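Local coordinates for phosphoserine aminotransferase (PDB 1W23) that catalyses the reversible, pyridoxal-phosphate-dependent transamination of 3-phosphohydroxypyruvate to phosphoserine in serine biosynthesis, working as a homodimer, at the interface of chains A and B. Coordinates in Å, arbitrary orientation; residue numbers count along the deposited sequence, not the author numbering. Chains: chain A/B, Phosphoserine aminotransferase.

Contact 1: the interface of chains A and B. Residues chain A 19-20, 22-23, 26, 242; chain B 22-23, 26-27, 35, 37.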
loop_
_atom_site.group_PDB
_atom_site.type_symbol
_atom_site.label_atom_id
_atom_site.label_comp_id
_atom_site.label_asym_id
_atom_site.label_seq_id
_atom_site.Cartn_x
_atom_site.Cartn_y
_atom_site.Cartn_z
ATOM N N LEU A 19 11.000 10.877 -11.354
ATOM C CA LEU A 19 11.575 9.557 -11.597
ATOM C C LEU A 19 13.086 9.634 -11.706
ATOM O O LEU A 19 13.778 8.726 -11.197
ATOM C CB LEU A 19 10.960 8.904 -12.849
ATOM C CG LEU A 19 9.529 8.364 -12.662
ATOM C CD1 LEU A 19 8.915 8.119 -14.040
ATOM C CD2 LEU A 19 9.532 7.106 -11.840
ATOM N N GLU A 20 13.630 10.616 -12.407
ATOM C CA GLU A 20 15.075 10.756 -12.521
ATOM C C GLU A 20 15.712 10.996 -11.172
ATOM O O GLU A 20 16.758 10.437 -10.878
ATOM C CB GLU A 20 15.406 11.864 -13.508
ATOM C CG GLU A 20 15.105 11.534 -14.959
ATOM C CD GLU A 20 15.066 12.663 -15.936
ATOM O OE1 GLU A 20 14.769 13.795 -15.518
ATOM O OE2 GLU A 20 15.260 12.448 -17.149
ATOM N N ALA A 22 14.433 9.999 -8.278
ATOM C CA ALA A 22 14.362 8.728 -7.549
ATOM C C ALA A 22 15.435 7.751 -8.030
ATOM O O ALA A 22 16.046 7.018 -7.233
ATOM C CB ALA A 22 12.975 8.119 -7.759
ATOM N N GLN A 23 15.661 7.675 -9.342
ATOM C CA GLN A 23 16.670 6.782 -9.896
ATOM C C GLN A 23 18.059 7.123 -9.328
ATOM O O GLN A 23 18.798 6.242 -8.912
ATOM C CB GLN A 23 16.679 6.867 -11.409
ATOM C CG GLN A 23 17.648 5.894 -12.068
ATOM C CD GLN A 23 17.680 6.059 -13.563
ATOM O OE1 GLN A 23 17.760 7.188 -14.102
ATOM N NE2 GLN A 23 17.601 4.974 -14.303
ATOM N N LEU A 26 18.408 6.064 -5.640
ATOM C CA LEU A 26 17.702 4.830 -5.242
ATOM C C LEU A 26 18.526 4.005 -4.276
ATOM O O LEU A 26 17.924 3.278 -3.480
ATOM C CB LEU A 26 17.298 3.978 -6.447
ATOM C CG LEU A 26 16.135 3.050 -6.161
ATOM C CD1 LEU A 26 14.824 3.783 -6.055
ATOM C CD2 LEU A 26 16.011 1.967 -7.256
ATOM N N PHE A 242 8.081 4.161 0.147
ATOM C CA PHE A 242 8.532 4.537 -1.211
ATOM C C PHE A 242 7.417 5.284 -1.944
ATOM O O PHE A 242 7.693 6.282 -2.654
ATOM C CB PHE A 242 9.036 3.350 -2.012
ATOM C CG PHE A 242 9.738 3.795 -3.297
ATOM C CD1 PHE A 242 10.977 4.409 -3.231
ATOM C CD2 PHE A 242 9.172 3.601 -4.524
ATOM C CE1 PHE A 242 11.604 4.827 -4.377
ATOM C CE2 PHE A 242 9.813 4.027 -5.686
ATOM C CZ PHE A 242 11.066 4.628 -5.618
ATOM N N ALA B 22 16.336 -2.557 -10.163
ATOM C CA ALA B 22 15.252 -1.562 -10.141
ATOM C C ALA B 22 15.755 -0.206 -10.594
ATOM O O ALA B 22 15.086 0.499 -11.367
ATOM C CB ALA B 22 14.657 -1.480 -8.764
ATOM N N GLN B 23 16.953 0.184 -10.141
ATOM C CA GLN B 23 17.526 1.460 -10.539
ATOM C C GLN B 23 17.743 1.530 -12.050
ATOM O O GLN B 23 17.368 2.529 -12.694
ATOM C CB GLN B 23 18.841 1.707 -9.770
ATOM C CG GLN B 23 19.497 3.070 -10.096
ATOM C CD GLN B 23 20.826 3.215 -9.462
ATOM O OE1 GLN B 23 21.664 2.294 -9.556
ATOM N NE2 GLN B 23 21.055 4.349 -8.813
ATOM N N LEU B 26 14.403 1.893 -13.973
ATOM C CA LEU B 26 13.377 2.699 -13.339
ATOM C C LEU B 26 12.588 3.551 -14.342
ATOM O O LEU B 26 11.432 3.869 -14.107
ATOM C CB LEU B 26 13.942 3.581 -12.221
ATOM C CG LEU B 26 12.907 3.990 -11.170
ATOM C CD1 LEU B 26 12.590 2.843 -10.246
ATOM C CD2 LEU B 26 13.390 5.155 -10.345
ATOM N N LEU B 27 13.259 4.019 -15.424
ATOM C CA LEU B 27 12.618 4.885 -16.401
ATOM C C LEU B 27 12.038 4.125 -17.585
ATOM O O LEU B 27 11.189 4.613 -18.324
ATOM C CB LEU B 27 13.602 5.940 -16.918
ATOM C CG LEU B 27 14.465 6.703 -15.892
ATOM C CD1 LEU B 27 15.312 7.732 -16.625
ATOM C CD2 LEU B 27 13.602 7.348 -14.838
ATOM N N SER B 35 8.260 3.666 -16.714
ATOM C CA SER B 35 8.588 3.015 -15.446
ATOM C C SER B 35 7.524 1.969 -15.176
ATOM O O SER B 35 6.351 2.116 -15.557
ATOM C CB SER B 35 8.528 4.061 -14.344
ATOM O OG SER B 35 8.881 3.495 -13.074
ATOM N N MET B 37 6.149 1.987 -12.492
ATOM C CA MET B 37 5.222 2.868 -11.782
ATOM C C MET B 37 4.227 3.601 -12.661
ATOM O O MET B 37 3.305 4.240 -12.117
ATOM C CB MET B 37 6.041 3.948 -10.992
ATOM C CG MET B 37 6.627 3.445 -9.717
ATOM S SD MET B 37 7.528 4.744 -8.871
ATOM C CE MET B 37 9.137 4.387 -9.417
#

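Contact 2: the interface of chains A and B. Residues chain A 73-75, 201-202, 240; chain B 73-75, 202, 237, 240.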
loop_
_atom_site.group_PDB
_atom_site.type_symbol
_atom_site.label_atom_id
_atom_site.label_comp_id
_atom_site.label_asym_id
_atom_site.label_seq_id
_atom_site.Cartn_x
_atom_site.Cartn_y
_atom_site.Cartn_z
ATOM N N GLN A 73 -2.951 3.303 3.335
ATOM C CA GLN A 73 -2.975 2.197 2.371
ATOM C C GLN A 73 -4.411 1.854 2.046
ATOM O O GLN A 73 -5.343 2.189 2.800
ATOM C CB GLN A 73 -2.216 1.012 2.931
ATOM C CG GLN A 73 -0.750 1.268 3.221
ATOM C CD GLN A 73 -0.043 -0.004 3.674
ATOM O OE1 GLN A 73 0.034 -0.969 2.894
ATOM N NE2 GLN A 73 0.476 -0.013 4.904
ATOM N N GLY A 74 -4.595 1.135 0.928
ATOM C CA GLY A 74 -5.869 0.496 0.599
ATOM C C GLY A 74 -6.578 1.016 -0.597
ATOM O O GLY A 74 -7.598 0.463 -1.056
ATOM N N GLY A 75 -6.104 2.130 -1.170
ATOM C CA GLY A 75 -6.714 2.773 -2.320
ATOM C C GLY A 75 -7.915 3.604 -1.961
ATOM O O GLY A 75 -8.443 3.588 -0.833
ATOM N N SER A 201 0.955 4.229 -7.254
ATOM C CA SER A 201 -0.009 3.505 -6.434
ATOM C C SER A 201 0.555 3.034 -5.133
ATOM O O SER A 201 1.767 2.880 -4.995
ATOM C CB SER A 201 -0.532 2.309 -7.257
ATOM O OG SER A 201 0.507 1.366 -7.375
ATOM N N GLY A 202 -0.318 2.754 -4.181
ATOM C CA GLY A 202 0.021 2.224 -2.901
ATOM C C GLY A 202 -0.160 3.177 -1.738
ATOM O O GLY A 202 -0.054 2.769 -0.569
ATOM N N PRO A 240 3.602 3.071 3.542
ATOM C CA PRO A 240 4.157 2.772 2.204
ATOM C C PRO A 240 5.230 3.834 1.886
ATOM O O PRO A 240 4.967 4.842 1.230
ATOM C CB PRO A 240 2.933 2.819 1.304
ATOM C CG PRO A 240 2.051 3.855 1.949
ATOM C CD PRO A 240 2.243 3.645 3.430
ATOM N N GLN B 73 -2.959 -4.564 0.398
ATOM C CA GLN B 73 -2.467 -3.391 1.117
ATOM C C GLN B 73 -2.891 -3.475 2.580
ATOM O O GLN B 73 -3.784 -4.227 2.950
ATOM C CB GLN B 73 -3.011 -2.126 0.470
ATOM C CG GLN B 73 -2.594 -1.971 -1.001
ATOM C CD GLN B 73 -3.089 -0.659 -1.573
ATOM O OE1 GLN B 73 -2.683 0.429 -1.102
ATOM N NE2 GLN B 73 -3.977 -0.713 -2.580
ATOM N N GLY B 74 -2.254 -2.643 3.404
ATOM C CA GLY B 74 -2.650 -2.410 4.769
ATOM C C GLY B 74 -1.726 -2.957 5.860
ATOM O O GLY B 74 -1.966 -2.699 7.045
ATOM N N GLY B 75 -0.705 -3.694 5.460
ATOM C CA GLY B 75 0.203 -4.290 6.403
ATOM C C GLY B 75 -0.310 -5.524 7.083
ATOM O O GLY B 75 -1.493 -5.898 6.983
ATOM N N GLY B 202 4.428 -1.772 1.882
ATOM C CA GLY B 202 3.289 -1.396 1.094
ATOM C C GLY B 202 2.519 -2.520 0.470
ATOM O O GLY B 202 1.435 -2.316 -0.050
ATOM N N ASN B 237 -8.933 -3.928 -7.015
ATOM C CA ASN B 237 -8.604 -2.498 -7.155
ATOM C C ASN B 237 -7.147 -2.385 -7.511
ATOM O O ASN B 237 -6.461 -3.377 -7.784
ATOM C CB ASN B 237 -9.000 -1.661 -5.913
ATOM C CG ASN B 237 -8.109 -1.855 -4.731
ATOM O OD1 ASN B 237 -7.583 -2.964 -4.504
ATOM N ND2 ASN B 237 -7.922 -0.765 -3.951
ATOM N N PRO B 240 -0.466 -2.261 -5.210
ATOM C CA PRO B 240 0.788 -1.519 -5.009
ATOM C C PRO B 240 1.830 -2.030 -5.975
ATOM O O PRO B 240 2.630 -2.923 -5.689
ATOM C CB PRO B 240 1.114 -1.803 -3.538
ATOM C CG PRO B 240 0.569 -3.164 -3.299
ATOM C CD PRO B 240 -0.741 -3.214 -4.095
HETATM O O HOH W 1 1.116 -3.637 3.087
HETATM O O HOH W 2 1.167 0.338 -0.568
#

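Contact 3: the interface of chains A and B. Residues chain A 6, 8, 10-12, 14, 200-201; chain B 37-41, 238-239, 241.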
loop_
_atom_site.group_PDB
_atom_site.type_symbol
_atom_site.label_atom_id
_atom_site.label_comp_id
_atom_site.label_asym_id
_atom_site.label_seq_id
_atom_site.Cartn_x
_atom_site.Cartn_y
_atom_site.Cartn_z
ATOM N N ASN A 6 2.030 7.985 -23.337
ATOM C CA ASN A 6 1.418 7.306 -22.192
ATOM C C ASN A 6 0.123 7.984 -21.737
ATOM O O ASN A 6 0.139 8.948 -20.962
ATOM C CB ASN A 6 2.399 7.222 -21.040
ATOM C CG ASN A 6 1.852 6.393 -19.881
ATOM O OD1 ASN A 6 0.735 5.901 -19.963
ATOM N ND2 ASN A 6 2.658 6.293 -18.818
ATOM N N ASN A 8 -2.216 6.187 -20.116
ATOM C CA ASN A 8 -2.779 5.259 -19.134
ATOM C C ASN A 8 -3.654 5.972 -18.106
ATOM O O ASN A 8 -3.372 7.097 -17.649
ATOM C CB ASN A 8 -1.634 4.523 -18.396
ATOM C CG ASN A 8 -1.141 3.324 -19.145
ATOM O OD1 ASN A 8 -1.888 2.691 -19.897
ATOM N ND2 ASN A 8 0.116 2.958 -18.928
ATOM N N GLY A 10 -4.515 4.895 -14.974
ATOM C CA GLY A 10 -4.253 4.714 -13.556
ATOM C C GLY A 10 -3.694 3.340 -13.275
ATOM O O GLY A 10 -4.379 2.316 -13.596
ATOM N N PRO A 11 -2.503 3.186 -12.697
ATOM C CA PRO A 11 -1.459 4.180 -12.622
ATOM C C PRO A 11 -1.144 4.775 -14.017
ATOM O O PRO A 11 -1.698 4.344 -15.022
ATOM C CB PRO A 11 -0.267 3.408 -12.032
ATOM C CG PRO A 11 -0.911 2.295 -11.307
ATOM C CD PRO A 11 -2.038 1.854 -12.223
ATOM N N SER A 12 -0.370 5.823 -14.004
ATOM C CA SER A 12 -0.290 6.737 -15.129
ATOM C C SER A 12 1.062 7.400 -15.217
ATOM O O SER A 12 1.978 7.165 -14.414
ATOM C CB SER A 12 -1.394 7.786 -15.001
ATOM O OG SER A 12 -1.295 8.498 -13.805
ATOM N N LEU A 14 4.123 9.758 -14.864
ATOM C CA LEU A 14 4.719 10.575 -13.799
ATOM C C LEU A 14 5.601 11.644 -14.420
ATOM O O LEU A 14 6.060 11.471 -15.568
ATOM C CB LEU A 14 5.446 9.678 -12.793
ATOM C CG LEU A 14 4.544 8.735 -11.983
ATOM C CD1 LEU A 14 5.345 7.669 -11.249
ATOM C CD2 LEU A 14 3.736 9.477 -10.934
ATOM N N PRO A 200 2.755 7.349 -7.497
ATOM C CA PRO A 200 2.459 5.962 -7.834
ATOM C C PRO A 200 1.384 5.415 -6.872
ATOM O O PRO A 200 0.899 5.966 -5.968
ATOM C CB PRO A 200 3.813 5.232 -7.738
ATOM C CG PRO A 200 4.476 5.945 -6.590
ATOM C CD PRO A 200 4.136 7.396 -6.892
ATOM N N SER A 201 0.955 4.229 -7.254
ATOM C CA SER A 201 -0.009 3.505 -6.434
ATOM C C SER A 201 0.555 3.034 -5.133
ATOM O O SER A 201 1.767 2.880 -4.995
ATOM C CB SER A 201 -0.532 2.309 -7.257
ATOM O OG SER A 201 0.507 1.366 -7.375
ATOM N N MET B 37 6.149 1.987 -12.492
ATOM C CA MET B 37 5.222 2.868 -11.782
ATOM C C MET B 37 4.227 3.601 -12.661
ATOM O O MET B 37 3.305 4.240 -12.117
ATOM C CB MET B 37 6.041 3.948 -10.992
ATOM C CG MET B 37 6.627 3.445 -9.717
ATOM S SD MET B 37 7.528 4.744 -8.871
ATOM C CE MET B 37 9.137 4.387 -9.417
ATOM N N GLU B 38 4.415 3.571 -13.966
ATOM C CA GLU B 38 3.590 4.318 -14.907
ATOM C C GLU B 38 2.705 3.399 -15.754
ATOM O O GLU B 38 1.979 3.918 -16.627
ATOM C CB GLU B 38 4.499 5.137 -15.852
ATOM C CG GLU B 38 5.278 6.223 -15.178
ATOM C CD GLU B 38 6.194 6.944 -16.133
ATOM O OE1 GLU B 38 7.168 6.290 -16.617
ATOM O OE2 GLU B 38 5.956 8.136 -16.410
ATOM N N LEU B 39 2.740 2.097 -15.504
ATOM C CA LEU B 39 1.944 1.091 -16.199
ATOM C C LEU B 39 0.550 0.972 -15.596
ATOM O O LEU B 39 0.381 1.026 -14.377
ATOM C CB LEU B 39 2.557 -0.294 -16.086
ATOM C CG LEU B 39 3.983 -0.436 -16.592
ATOM C CD1 LEU B 39 4.458 -1.866 -16.257
ATOM C CD2 LEU B 39 4.078 -0.134 -18.048
ATOM N N SER B 40 -0.438 0.720 -16.419
ATOM C CA SER B 40 -1.763 0.335 -15.945
ATOM C C SER B 40 -1.670 -1.057 -15.293
ATOM O O SER B 40 -0.974 -1.938 -15.790
ATOM C CB SER B 40 -2.725 0.234 -17.183
ATOM O OG SER B 40 -3.911 -0.424 -16.747
ATOM N N HIS B 41 -2.390 -1.230 -14.199
ATOM C CA HIS B 41 -2.412 -2.552 -13.592
ATOM C C HIS B 41 -3.285 -3.503 -14.380
ATOM O O HIS B 41 -3.191 -4.681 -14.087
ATOM C CB HIS B 41 -2.927 -2.542 -12.140
ATOM C CG HIS B 41 -4.360 -2.056 -12.033
ATOM N ND1 HIS B 41 -4.725 -0.793 -12.456
ATOM C CD2 HIS B 41 -5.486 -2.685 -11.611
ATOM C CE1 HIS B 41 -6.018 -0.644 -12.280
ATOM N NE2 HIS B 41 -6.500 -1.756 -11.762
ATOM N N THR B 238 -6.650 -1.160 -7.535
ATOM C CA THR B 238 -5.265 -0.955 -8.022
ATOM C C THR B 238 -4.284 -1.516 -6.991
ATOM O O THR B 238 -4.294 -1.059 -5.832
ATOM C CB THR B 238 -4.974 0.553 -8.235
ATOM O OG1 THR B 238 -5.993 1.145 -9.048
ATOM C CG2 THR B 238 -3.649 0.715 -8.953
ATOM N N PRO B 239 -3.436 -2.465 -7.350
ATOM C CA PRO B 239 -2.458 -2.980 -6.391
ATOM C C PRO B 239 -1.298 -2.027 -6.228
ATOM O O PRO B 239 -1.135 -1.081 -7.004
ATOM C CB PRO B 239 -1.992 -4.286 -7.031
ATOM C CG PRO B 239 -2.175 -4.065 -8.485
ATOM C CD PRO B 239 -3.306 -3.092 -8.652
ATOM N N THR B 241 1.774 -1.518 -7.219
ATOM C CA THR B 241 2.485 -2.128 -8.322
ATOM C C THR B 241 3.985 -2.120 -8.131
ATOM O O THR B 241 4.634 -3.141 -8.419
ATOM C CB THR B 241 2.071 -1.483 -9.682
ATOM O OG1 THR B 241 2.324 -0.069 -9.561
ATOM C CG2 THR B 241 0.619 -1.707 -10.047
HETATM O O HOH W 3 7.845 9.969 -17.171
HETATM O O HOH W 4 2.171 2.964 -9.721
HETATM O O HOH W 5 3.367 1.709 -7.208
#

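Contact 4: the interface of chains A and B. Residues chain A 31-34; chain B 1-2, 4, 322.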
loop_
_atom_site.group_PDB
_atom_site.type_symbol
_atom_site.label_atom_id
_atom_site.label_comp_id
_atom_site.label_asym_id
_atom_site.label_seq_id
_atom_site.Cartn_x
_atom_site.Cartn_y
_atom_site.Cartn_z
ATOM N N ASP A 31 22.503 10.690 1.841
ATOM C CA ASP A 31 23.837 10.308 2.308
ATOM C C ASP A 31 23.822 9.198 3.352
ATOM O O ASP A 31 24.831 8.991 4.066
ATOM C CB ASP A 31 24.619 11.553 2.864
ATOM C CG ASP A 31 24.781 12.590 1.787
ATOM O OD1 ASP A 31 25.381 12.216 0.745
ATOM O OD2 ASP A 31 24.294 13.732 1.994
ATOM N N THR A 32 22.735 8.433 3.448
ATOM C CA THR A 32 22.668 7.345 4.426
ATOM C C THR A 32 23.298 6.049 3.934
ATOM O O THR A 32 23.476 5.096 4.732
ATOM C CB THR A 32 21.235 7.014 4.808
ATOM O OG1 THR A 32 20.531 6.443 3.662
ATOM C CG2 THR A 32 20.487 8.204 5.359
ATOM N N GLN A 33 23.571 5.948 2.623
ATOM C CA GLN A 33 24.037 4.709 1.981
ATOM C C GLN A 33 22.985 3.609 2.027
ATOM O O GLN A 33 23.309 2.451 1.788
ATOM C CB GLN A 33 25.384 4.226 2.545
ATOM C CG GLN A 33 26.476 5.263 2.402
ATOM C CD GLN A 33 26.853 5.553 0.954
ATOM O OE1 GLN A 33 26.659 4.786 -0.013
ATOM N NE2 GLN A 33 27.447 6.725 0.805
ATOM N N MET A 34 21.726 3.970 2.197
ATOM C CA MET A 34 20.571 3.093 2.110
ATOM C C MET A 34 19.545 3.682 1.155
ATOM O O MET A 34 19.455 4.931 1.046
ATOM C CB MET A 34 19.907 2.913 3.487
ATOM C CG MET A 34 20.783 2.133 4.481
ATOM S SD MET A 34 20.135 2.122 6.151
ATOM C CE MET A 34 20.546 3.788 6.623
ATOM N N VAL B 1 31.812 5.932 0.628
ATOM C CA VAL B 1 33.029 5.777 1.440
ATOM C C VAL B 1 32.653 5.236 2.823
ATOM O O VAL B 1 33.028 4.144 3.253
ATOM C CB VAL B 1 33.794 7.110 1.513
ATOM C CG1 VAL B 1 34.806 7.142 2.649
ATOM C CG2 VAL B 1 34.506 7.405 0.192
ATOM N N LYS B 2 31.876 6.014 3.548
ATOM C CA LYS B 2 31.324 5.759 4.880
ATOM C C LYS B 2 30.866 4.318 5.011
ATOM O O LYS B 2 30.075 3.844 4.171
ATOM C CB LYS B 2 30.244 6.824 5.032
ATOM C CG LYS B 2 29.006 6.693 5.855
ATOM C CD LYS B 2 28.114 7.931 5.829
ATOM C CE LYS B 2 26.696 7.653 6.284
ATOM N NZ LYS B 2 26.193 8.391 7.499
ATOM N N VAL B 4 28.383 1.637 6.398
ATOM C CA VAL B 4 27.049 1.515 6.953
ATOM C C VAL B 4 26.621 0.052 6.984
ATOM O O VAL B 4 26.767 -0.692 6.012
ATOM C CB VAL B 4 26.060 2.363 6.108
ATOM C CG1 VAL B 4 24.633 2.170 6.583
ATOM C CG2 VAL B 4 26.506 3.833 6.141
ATOM N N VAL B 322 23.141 0.815 11.901
ATOM C CA VAL B 322 21.792 1.403 11.898
ATOM C C VAL B 322 20.780 0.391 12.412
ATOM O O VAL B 322 20.745 -0.742 11.979
ATOM C CB VAL B 322 21.442 1.837 10.475
ATOM C CG1 VAL B 322 20.064 2.445 10.410
ATOM C CG2 VAL B 322 22.497 2.824 9.903
#

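Contact 1: the interface of chains A and B
B:Ser35 OG, a side-chain hydroxyl, is gripped by two bonds within its own chain: it donates to the carbonyl B:Leu26 O at 2.8 Å and accepts the backbone amide B:Met37 N. With OG anti to the backbone N, it ties the segment after helix 16-24 to the 3-10 helix 36-38, so that B:Leu26, B:Leu27 and B:Met37 face chain A on a common scaffold. Across the interface the polar bonds are a reciprocal pair. A:Gln23 NE2, the side-chain amide nitrogen, meets the carbonyl B:Gln23 O at 2.9 Å, and B:Gln23 NE2 meets A:Gln23 O in the same way. The first is nearly straight, 169° at the hydrogen, and each acceptor lies in the amide plane of its donor. Both glutamine side chains have CG anti to the backbone N and run extended, crossing at about a right angle with their amide planes 71° apart. Leucines flank them. B:Leu26 CD2 rests on A:Gln23 CA at 3.7 Å, and its twin does likewise. B:Leu27 crosses A:Gln23 at about a right angle, with CD1 3.6 Å from A:Gln23 OE1, and turns CD2 to A:Leu19 CB. Bent at chi3 (-97°), B:Met37 brings CE against A:Leu19 CD2 at 3.7 Å; the same CE meets the A:Phe242 ring edge in its plane, 3.8 Å from A:Phe242 CE2. The patch joins the subunits' N-terminal helices by matched amide-carbonyl bonds flanked by leucine methyls, supporting the homodimer.

Contact 2: the interface of chains A and B
Loops of both chains meet here: the turn at 73-74, which joins strand 67-72 to helix 75-87, faces its own counterpart, flanked by the loop at 201-202 before strand 204-209 and the one at 237-240 before helix 241-256 (241-257 in chain B). The two glutamines reach over each other's turn. A:Gln73 OE1, the side-chain carbonyl oxygen, takes the backbone amide B:Gly74 N at 2.9 Å, and B:Gln73 OE1 takes A:Gly74 N at 2.9 Å. Each bond is fairly straight at the hydrogen (163°), yet the donor stands above the carbonyl plane, 73° out of it for A:Gln73, so the oxygen is met over its face and not along a lone pair. The side chain has CG anti to the carbonyl carbon and runs extended beyond it, and a chi3 of 63° turns the amide, which lies over the glycine backbone with A:Gln73 CD on B:Gly74 CA at 3.7 Å. Both Gly74 residues have positive phi, which may help the turn present its amide. Water 1 adds a second partner to A:Gln73 OE1 and links it to B:Gly75 N, at the start of helix 75-87. Gly75 lines the pyridoxal phosphate pocket, so the turn adjoins the cofactor site; B:Asn237, another residue of that site, adds a weak bond from ND2 to A:Gly74 O. Water 2 bridges the facing carbonyls A:Gly202 O and B:Gly202 O, 2.7 Å from each.

Contact 3: the interface of chains A and B
A:Pro11, which follows a cis peptide bond, and A:Leu14 form the apolar centre with B:Met37 and B:Thr238. The proline meets the threonine tip to tip, CD to the methyl CG2 at 3.8 Å, and its ring packs on the B:Leu39 carbonyl, A:Pro11 CD lying 3.3 Å from B:Leu39 O. A:Leu14 crosses B:Met37 at about a right angle, CD1 3.8 Å from CB. A:Pro200 lies alongside the methionine and points the same way. Outward, B:Glu38 runs extended and obliquely across A:Leu14; its carboxylate OE2 receives A:Leu14 N at 2.9 Å, almost straight (176°), on the anti lone pair, and water 3 joins OE2 to A:Leu14 O. The backbone oxygen of B:Glu38 takes A:Asn8 ND2 on a lone pair at 3.1 Å, with a weak bond from A:Asn6. A:Asn6 OD1 in turn holds A:Asn8 N. A:Ser201 OG, in the crowded position (chi1 71°), donates to B:Pro239 O at 3.0 Å, accepts B:Thr241 N and pairs with B:Thr241 OG1; waters 4 and 5 also bind A:Ser201 and B:Thr241 OG1, water 4 reaching B:Met37 O. A weak bond joins B:His41 ND1 to A:Gly10 O. The site packs chain A's N-terminal segment and 200-201 loop against chain B's 3-10 helix 36-38, its following loop, and the 238-239 loop leading into helix 241-257.

Contact 4: the interface of chains A and B
Two small apolar touches make the core. A:Met34 and B:Val322 meet tip to tip, the methionine methyl CE lying 3.9 Å from CG2 of the valine and almost as near its CG1, so the methyl sits over the fork of the branched chain. The bend at chi3 (-75°) turns CE that way. Beside it, B:Val4 crosses A:Gln33 obliquely: CG2, anti to its carbonyl carbon, packs on A:Gln33 CB at 3.8 Å. The glutamine is folded at chi2 (-66°), so it is its aliphatic stem that touches the valine. Further out, both methyls of B:Val4 straddle the backbone oxygen A:Thr32 O, with CG2 at 3.6 Å and CG1 at 3.7 Å. At the rim B:Lys2 runs out toward the carbonyl A:Asp31 O, but it and B:Val1 are poorly ordered, and its position carries little weight. No N or O of one side comes within bonding distance of the other among these residues, so packing appears to carry the contact, likely a peripheral addition to the dimer. A:Asp31 and A:Gln33 have positive phi in the loop of chain A. Within it the hydroxyl A:Thr32 OG1 accepts the backbone amide A:Met34 N at 3.1 Å.

Contacts 1, 2 and 3 form a continuous part of the dimer interface: the C-alpha centre of contact 3 lies about 13 Å from those of contacts 1 and 2, which are about 19 Å apart. B:Met37 belongs to contacts 1 and 3, and A:Ser201 to contacts 2 and 3, so contact 3 links the N-terminal helix pairing to the glycine turns. The C-alpha centre of contact 4 is about 20, 28 and 31 Å from those of contacts 1, 2 and 3; it shares no residue with them. Two-fold symmetry repeats each contact with chains exchanged. B:Asn237 and B:Thr238 place the interface beside the cofactor site.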